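Local coordinates for extracellular solute-binding protein, family 1 (Bifidobacterium longum subsp. infantis ATCC 15697, PDB 3QUF) that probably binds a solute, perhaps a sugar or oligosaccharide, outside the cell for uptake by an ABC transporter, as in other family 1 solute-binding proteins, at residues Phe38-Val46 and Glu331-Thr339; Gly80-Met91 and Pro299-Ala309. All coordinates share one frame; numbering follows the deposited sequence.

Contact 1 of 2, residues Phe38-Val46 and Glu331-Thr339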
# COMPACT_ATOMS: atom_id res chain seq x y z
N PHE A 38 -14.65 -3.26 6.08
CA PHE A 38 -14.22 -2.55 7.30
C PHE A 38 -15.10 -2.91 8.45
O PHE A 38 -16.33 -3.02 8.34
CB PHE A 38 -14.27 -1.05 7.01
CG PHE A 38 -13.31 -0.62 5.96
CD1 PHE A 38 -11.96 -0.54 6.24
CD2 PHE A 38 -13.72 -0.42 4.63
CE1 PHE A 38 -11.08 -0.17 5.24
CE2 PHE A 38 -12.82 -0.08 3.67
CZ PHE A 38 -11.52 0.03 3.97
N LYS A 39 -14.47 -3.07 9.61
CA LYS A 39 -15.19 -3.33 10.82
C LYS A 39 -15.90 -2.07 11.34
O LYS A 39 -15.58 -0.95 10.95
CB LYS A 39 -14.24 -3.89 11.87
CG LYS A 39 -13.73 -5.31 11.50
CD LYS A 39 -13.06 -6.00 12.69
CE LYS A 39 -13.19 -7.53 12.59
NZ LYS A 39 -12.57 -8.00 11.31
N ASP A 40 -16.83 -2.27 12.27
CA ASP A 40 -17.53 -1.13 12.84
C ASP A 40 -16.56 -0.14 13.48
O ASP A 40 -16.81 1.05 13.43
CB ASP A 40 -18.61 -1.59 13.84
CG ASP A 40 -19.35 -0.42 14.49
OD1 ASP A 40 -20.20 0.21 13.84
OD2 ASP A 40 -19.04 -0.16 15.65
N ASN A 41 -15.46 -0.62 14.05
CA ASN A 41 -14.53 0.32 14.71
C ASN A 41 -13.78 1.17 13.70
O ASN A 41 -13.18 2.15 14.09
CB ASN A 41 -13.56 -0.33 15.70
CG ASN A 41 -12.74 -1.47 15.13
OD1 ASN A 41 -12.41 -1.52 13.97
ND2 ASN A 41 -12.35 -2.39 16.03
N GLN A 42 -13.84 0.80 12.43
CA GLN A 42 -13.22 1.62 11.37
C GLN A 42 -14.22 2.49 10.60
O GLN A 42 -13.91 3.63 10.23
CB GLN A 42 -12.52 0.72 10.37
CG GLN A 42 -11.32 -0.03 10.93
CD GLN A 42 -10.92 -1.23 10.04
OE1 GLN A 42 -11.70 -2.18 9.78
NE2 GLN A 42 -9.69 -1.20 9.59
N ILE A 43 -15.40 1.96 10.32
CA ILE A 43 -16.37 2.68 9.45
C ILE A 43 -17.69 3.04 10.12
O ILE A 43 -18.51 3.74 9.53
CB ILE A 43 -16.61 1.86 8.14
CG1 ILE A 43 -17.03 2.77 6.98
CG2 ILE A 43 -17.60 0.75 8.39
CD1 ILE A 43 -16.61 2.37 5.64
N GLY A 44 -17.90 2.61 11.37
CA GLY A 44 -19.18 2.81 12.04
C GLY A 44 -19.58 4.27 12.18
O GLY A 44 -20.75 4.59 12.03
N GLU A 45 -18.63 5.14 12.51
CA GLU A 45 -18.92 6.58 12.64
C GLU A 45 -19.31 7.20 11.31
O GLU A 45 -20.16 8.13 11.26
CB GLU A 45 -17.75 7.37 13.25
CG GLU A 45 -18.04 8.89 13.31
CD GLU A 45 -17.04 9.68 14.15
OE1 GLU A 45 -16.00 9.12 14.53
OE2 GLU A 45 -17.33 10.87 14.43
N VAL A 46 -18.69 6.72 10.22
CA VAL A 46 -19.10 7.17 8.89
C VAL A 46 -20.56 6.79 8.64
O VAL A 46 -21.39 7.62 8.22
CB VAL A 46 -18.18 6.56 7.77
CG1 VAL A 46 -18.70 6.92 6.39
CG2 VAL A 46 -16.75 7.03 7.93
N GLU A 331 -12.71 12.69 7.70
CA GLU A 331 -12.14 12.83 9.05
C GLU A 331 -12.53 11.63 9.91
O GLU A 331 -11.68 11.06 10.59
CB GLU A 331 -12.58 14.14 9.71
CG GLU A 331 -12.05 14.25 11.15
CD GLU A 331 -12.04 15.67 11.68
OE1 GLU A 331 -12.85 16.50 11.17
OE2 GLU A 331 -11.21 15.95 12.59
N ALA A 332 -13.80 11.26 9.84
CA ALA A 332 -14.29 10.13 10.62
C ALA A 332 -13.62 8.82 10.23
O ALA A 332 -13.19 8.07 11.09
CB ALA A 332 -15.81 9.99 10.50
N PHE A 333 -13.47 8.58 8.95
CA PHE A 333 -12.91 7.32 8.47
C PHE A 333 -11.41 7.24 8.74
O PHE A 333 -10.93 6.26 9.30
CB PHE A 333 -13.19 7.20 7.00
CG PHE A 333 -12.85 5.84 6.42
CD1 PHE A 333 -12.98 4.66 7.14
CD2 PHE A 333 -12.45 5.74 5.10
CE1 PHE A 333 -12.67 3.43 6.57
CE2 PHE A 333 -12.13 4.51 4.53
CZ PHE A 333 -12.26 3.37 5.26
N THR A 334 -10.67 8.29 8.38
CA THR A 334 -9.21 8.24 8.52
C THR A 334 -8.80 8.21 10.00
O THR A 334 -7.84 7.51 10.36
CB THR A 334 -8.51 9.43 7.82
OG1 THR A 334 -9.05 10.66 8.33
CG2 THR A 334 -8.68 9.30 6.29
N SER A 335 -9.52 8.92 10.84
CA SER A 335 -9.18 8.95 12.27
C SER A 335 -9.44 7.56 12.89
O SER A 335 -8.62 7.09 13.67
CB SER A 335 -9.89 10.08 13.02
OG SER A 335 -11.29 9.85 13.07
N ALA A 336 -10.55 6.90 12.53
CA ALA A 336 -10.88 5.58 13.09
C ALA A 336 -9.98 4.47 12.57
O ALA A 336 -9.61 3.55 13.32
CB ALA A 336 -12.36 5.22 12.82
N ALA A 337 -9.64 4.54 11.29
CA ALA A 337 -8.87 3.52 10.63
C ALA A 337 -7.37 3.74 10.75
O ALA A 337 -6.62 2.85 10.39
CB ALA A 337 -9.27 3.43 9.14
N GLY A 338 -6.93 4.91 11.20
CA GLY A 338 -5.51 5.23 11.26
C GLY A 338 -4.81 5.41 9.91
O GLY A 338 -3.61 5.12 9.76
N THR A 339 -5.55 5.89 8.93
CA THR A 339 -5.05 6.04 7.57
C THR A 339 -4.98 7.49 7.17
O THR A 339 -5.33 8.40 7.95
CB THR A 339 -5.95 5.25 6.63
OG1 THR A 339 -7.30 5.62 6.88
CG2 THR A 339 -5.74 3.72 6.82

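Contact 2 of 2, residues Gly80-Met91 and Pro299-Ala309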
# COMPACT_ATOMS: atom_id res chain seq x y z
N GLY A 80 -25.96 -13.68 -6.12
CA GLY A 80 -27.29 -14.09 -5.70
C GLY A 80 -28.38 -13.11 -6.12
O GLY A 80 -28.13 -12.22 -6.92
N GLY A 81 -29.56 -13.25 -5.53
CA GLY A 81 -30.69 -12.45 -5.92
C GLY A 81 -30.79 -11.07 -5.31
O GLY A 81 -31.62 -10.29 -5.74
N LYS A 82 -29.94 -10.79 -4.32
CA LYS A 82 -29.97 -9.52 -3.58
C LYS A 82 -28.56 -8.97 -3.36
O LYS A 82 -28.07 -8.99 -2.24
CB LYS A 82 -30.70 -9.72 -2.24
CG LYS A 82 -30.06 -10.73 -1.23
CD LYS A 82 -30.78 -10.76 0.15
CE LYS A 82 -31.94 -11.76 0.20
NZ LYS A 82 -32.73 -11.70 1.48
N PRO A 83 -27.86 -8.52 -4.44
CA PRO A 83 -26.49 -8.10 -4.17
C PRO A 83 -26.46 -6.88 -3.26
O PRO A 83 -27.40 -6.09 -3.30
CB PRO A 83 -25.94 -7.72 -5.52
CG PRO A 83 -26.89 -8.29 -6.51
CD PRO A 83 -28.17 -8.43 -5.87
N PRO A 84 -25.41 -6.73 -2.46
CA PRO A 84 -25.29 -5.53 -1.64
C PRO A 84 -25.18 -4.30 -2.53
O PRO A 84 -24.44 -4.32 -3.52
CB PRO A 84 -23.99 -5.72 -0.85
CG PRO A 84 -23.29 -6.83 -1.49
CD PRO A 84 -24.27 -7.64 -2.30
N THR A 85 -25.87 -3.23 -2.16
CA THR A 85 -25.77 -2.01 -2.96
C THR A 85 -24.38 -1.41 -3.01
O THR A 85 -23.97 -0.82 -4.04
CB THR A 85 -26.75 -0.95 -2.44
OG1 THR A 85 -27.95 -1.53 -1.92
CG2 THR A 85 -27.08 0.04 -3.54
N ILE A 86 -23.68 -1.45 -1.87
CA ILE A 86 -22.35 -0.93 -1.72
C ILE A 86 -21.47 -2.04 -1.16
O ILE A 86 -21.92 -2.87 -0.36
CB ILE A 86 -22.31 0.26 -0.77
CG1 ILE A 86 -23.26 1.36 -1.20
CG2 ILE A 86 -20.87 0.80 -0.65
CD1 ILE A 86 -23.89 2.15 -0.05
N PHE A 87 -20.26 -2.09 -1.65
CA PHE A 87 -19.30 -3.10 -1.23
C PHE A 87 -17.87 -2.59 -1.48
O PHE A 87 -17.66 -1.51 -2.06
CB PHE A 87 -19.58 -4.45 -1.89
CG PHE A 87 -19.65 -4.39 -3.36
CD1 PHE A 87 -18.50 -4.45 -4.13
CD2 PHE A 87 -20.88 -4.19 -4.00
CE1 PHE A 87 -18.58 -4.34 -5.53
CE2 PHE A 87 -20.95 -4.09 -5.38
CZ PHE A 87 -19.80 -4.14 -6.13
N ASN A 88 -16.89 -3.39 -1.10
CA ASN A 88 -15.50 -2.99 -1.27
C ASN A 88 -14.73 -3.82 -2.26
O ASN A 88 -14.88 -5.04 -2.32
CB ASN A 88 -14.79 -3.07 0.10
CG ASN A 88 -15.25 -2.02 1.07
OD1 ASN A 88 -15.85 -2.32 2.11
ND2 ASN A 88 -15.02 -0.71 0.73
N LEU A 89 -13.91 -3.12 -3.05
CA LEU A 89 -12.93 -3.73 -3.91
C LEU A 89 -11.62 -3.70 -3.14
O LEU A 89 -11.08 -2.64 -2.83
CB LEU A 89 -12.79 -2.96 -5.21
CG LEU A 89 -14.06 -2.87 -6.07
CD1 LEU A 89 -13.80 -2.01 -7.30
CD2 LEU A 89 -14.57 -4.23 -6.48
N THR A 90 -11.16 -4.88 -2.79
CA THR A 90 -9.95 -5.02 -2.00
C THR A 90 -8.80 -5.42 -2.90
O THR A 90 -9.00 -5.72 -4.08
CB THR A 90 -10.11 -6.06 -0.92
OG1 THR A 90 -10.05 -7.40 -1.46
CG2 THR A 90 -11.45 -5.85 -0.15
N MSE A 91 -7.58 -5.47 -2.34
CA MSE A 91 -6.45 -5.88 -3.18
C MSE A 91 -6.53 -7.33 -3.61
O MSE A 91 -5.93 -7.73 -4.64
CB MSE A 91 -5.12 -5.58 -2.45
CG MSE A 91 -4.92 -4.08 -2.12
SE MSE A 91 -4.97 -2.88 -3.66
CE MSE A 91 -6.84 -2.20 -3.55
N PRO A 299 -3.85 2.30 -1.63
CA PRO A 299 -5.18 2.60 -1.19
C PRO A 299 -5.65 1.58 -0.14
O PRO A 299 -5.40 0.39 -0.27
CB PRO A 299 -6.00 2.50 -2.49
CG PRO A 299 -5.33 1.38 -3.23
CD PRO A 299 -3.86 1.71 -2.99
N ASP A 300 -6.35 2.06 0.88
CA ASP A 300 -6.97 1.18 1.88
C ASP A 300 -8.34 0.75 1.32
O ASP A 300 -9.40 1.21 1.77
CB ASP A 300 -7.09 1.85 3.23
CG ASP A 300 -7.57 0.89 4.31
OD1 ASP A 300 -7.45 -0.36 4.07
OD2 ASP A 300 -7.89 1.35 5.44
N GLN A 301 -8.28 -0.11 0.31
CA GLN A 301 -9.41 -0.59 -0.48
C GLN A 301 -10.21 0.52 -1.19
O GLN A 301 -9.92 1.70 -1.07
CB GLN A 301 -10.37 -1.44 0.37
CG GLN A 301 -9.76 -2.17 1.51
CD GLN A 301 -8.49 -2.88 1.19
OE1 GLN A 301 -8.31 -3.47 0.12
NE2 GLN A 301 -7.55 -2.79 2.15
N GLY A 302 -11.16 0.09 -1.99
CA GLY A 302 -12.03 0.98 -2.75
C GLY A 302 -13.47 0.69 -2.43
O GLY A 302 -13.81 -0.40 -1.96
N PHE A 303 -14.33 1.67 -2.68
CA PHE A 303 -15.77 1.53 -2.53
C PHE A 303 -16.44 1.48 -3.87
O PHE A 303 -16.09 2.26 -4.75
CB PHE A 303 -16.32 2.70 -1.72
CG PHE A 303 -15.85 2.72 -0.30
CD1 PHE A 303 -14.56 3.13 0.01
CD2 PHE A 303 -16.66 2.25 0.72
CE1 PHE A 303 -14.10 3.08 1.33
CE2 PHE A 303 -16.19 2.22 2.02
CZ PHE A 303 -14.92 2.62 2.32
N ALA A 304 -17.40 0.59 -4.02
CA ALA A 304 -18.09 0.34 -5.28
C ALA A 304 -19.58 0.21 -5.04
O ALA A 304 -20.05 -0.07 -3.91
CB ALA A 304 -17.53 -0.94 -5.92
N ILE A 305 -20.34 0.45 -6.11
CA ILE A 305 -21.79 0.33 -6.11
C ILE A 305 -22.18 -0.85 -7.04
O ILE A 305 -21.56 -1.08 -8.07
CB ILE A 305 -22.44 1.67 -6.60
CG1 ILE A 305 -22.06 2.82 -5.68
CG2 ILE A 305 -23.96 1.52 -6.72
CD1 ILE A 305 -22.52 4.21 -6.13
N ALA A 306 -23.23 -1.58 -6.68
CA ALA A 306 -23.74 -2.71 -7.47
C ALA A 306 -24.33 -2.20 -8.78
O ALA A 306 -25.17 -1.29 -8.78
CB ALA A 306 -24.83 -3.44 -6.71
N SER A 307 -23.95 -2.82 -9.88
CA SER A 307 -24.64 -2.56 -11.14
C SER A 307 -26.06 -3.14 -11.14
O SER A 307 -26.93 -2.61 -11.85
CB SER A 307 -23.83 -3.07 -12.30
OG SER A 307 -23.66 -4.46 -12.16
N ARG A 308 -26.29 -4.20 -10.38
CA ARG A 308 -27.60 -4.81 -10.24
C ARG A 308 -28.29 -4.27 -8.99
O ARG A 308 -28.21 -4.86 -7.89
CB ARG A 308 -27.49 -6.34 -10.19
CG ARG A 308 -28.81 -7.06 -10.05
CD ARG A 308 -28.87 -8.30 -10.83
NE ARG A 308 -27.82 -9.22 -10.44
CZ ARG A 308 -27.94 -10.09 -9.44
NH1 ARG A 308 -26.91 -10.88 -9.16
NH2 ARG A 308 -29.05 -10.18 -8.74
N ALA A 309 -28.93 -3.14 -9.17
CA ALA A 309 -29.57 -2.37 -8.07
C ALA A 309 -30.57 -1.50 -8.77
O ALA A 309 -30.40 -1.22 -9.95
CB ALA A 309 -28.60 -1.53 -7.30
O HOH W 1 -31.20 -8.48 -7.77
O HOH W 2 -28.43 -4.51 -5.33
O HOH W 3 -6.75 -5.56 0.40

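Contact 1 of 2, residues Phe38-Val46 and Glu331-Thr339
Gln42 and Ala337, with CA atoms 4.8 Å apart, mark the close end of an almost antiparallel helix pair: helices 40-46 and 331-337 run at 163° with their axes 7.7 Å apart. Small residues permit this approach. The methyl of Ala336 rests on the backbone of the first helix turn, its CB 3.4 Å from both Asn41 O and Gln42 O. Further along, Ala332 CB is met by Val46 CG2.

Helix 40-53 follows strand 30-36, the first strand of the solute-binding-protein fold, and helix 327-337 comes in from far along the chain to pack beside its N-terminal end.

On the buried side Phe333 carries the contact. A chi1 of -171°, which sets CG opposite the backbone N, carries the ring toward the start of the other helix, where it thrusts its edge at the ring of Phe38 in a T-shaped stack, planes at 88° and centroids 5.0 Å apart. Phe333 CZ sits over the centre of the Phe38 face, 3.6 Å above the plane. Gln42 O lies at the Phe333 edge as well, near the ring plane and 3.4 Å from Phe333 CD1. Val46 CG2 packs on Phe333 CB, and Ile43 CD1 approaches Phe333 CE1 obliquely.

At the start of helix 40-53, Gln42 folds back so that OE1 accepts from Lys39 N, 2.9 Å away and in the carbonyl plane, while Lys39 O receives Gln42 N and Ile43 N. Phe333 also touches Val134 and Ser135, and Tyr63 of strand 57-63 lies against Ile43.

Contact 2 of 2, residues Gly80-Met91 and Pro299-Ala309
Two backbone hydrogen bonds link Phe87 and Ala304, Phe87 N to Ala304 O and Ala304 N to Phe87 O, at the middle of an antiparallel strand pair. Leu89 and Gly302 repeat the reciprocal pattern, and Ala306 N donates to Thr85 O. Gly302 O takes a second donor: Asn88 ND2 reaches it at 3.0 Å (N-H...O angle 167°), from the face of the carbonyl opposite to Leu89 N. The same ND2 stands 3.3 Å above the centre of the Phe303 ring, while Asn88 OD1 accepts from Tyr37 N, so both ends of the amide are held.

Strand 86-89 lies between strand 30-36, its parallel neighbour, and the antiparallel strand 295-305, within the mixed sheet of this solute-binding fold. On the face opposite Asn88 and Phe303, Phe87 CE1 and Leu89 CG close on Ala304 CB; the Phe87 ring also reaches Ala306.

Beyond the strands, side chains serve the loop backbones. Arg308 is bent at chi2 and chi3, which brings NH1 and NH2 end-on to Gly80 O, each 2.9 Å away, with the oxygen in the guanidinium plane; Pro83 CG lies over one face of that group, toward its rim. A water joins NH2 to Gly81 O, and another bridges Pro83 O and Arg308 O. At the far end Gln301 OE1 accepts a weak bond from Met91 N (3.3 Å), supplemented by a water that accepts from Met91 N and donates to OE1, while Gln301 NE2 donates to Asp300 OD1. With an alanine at Gln301, Met91 N would probably lose its direct acceptor and its bridging water a partner, and Asp300 OD1 would lose the amide donor. Met91, a selenomethionine, curls so that CE meets Pro299 CG at 3.9 Å.

How the contacts relate
From the N terminus, strand 30-36 leads into 38-46, and the chain then passes through strand 57-63 and helix 67-79 to 80-91. A long excursion follows before 299-309 returns to pair with 80-91, closing contact 2; only after helix 311-324 does 331-339 come back to 38-46 and close contact 1. The loop of contact 2 therefore lies wholly within that of contact 1. Their centres are about 18 Å apart, yet they meet: Phe38 CZ packs 3.3 Å from Asp300 O, Ile43 CD1 and Phe38 CE2 touch the Phe303 ring, and Thr339 reaches Asp300. One contact joins two helices, the other two sheet strands, with Asp300 and Phe303 linking them.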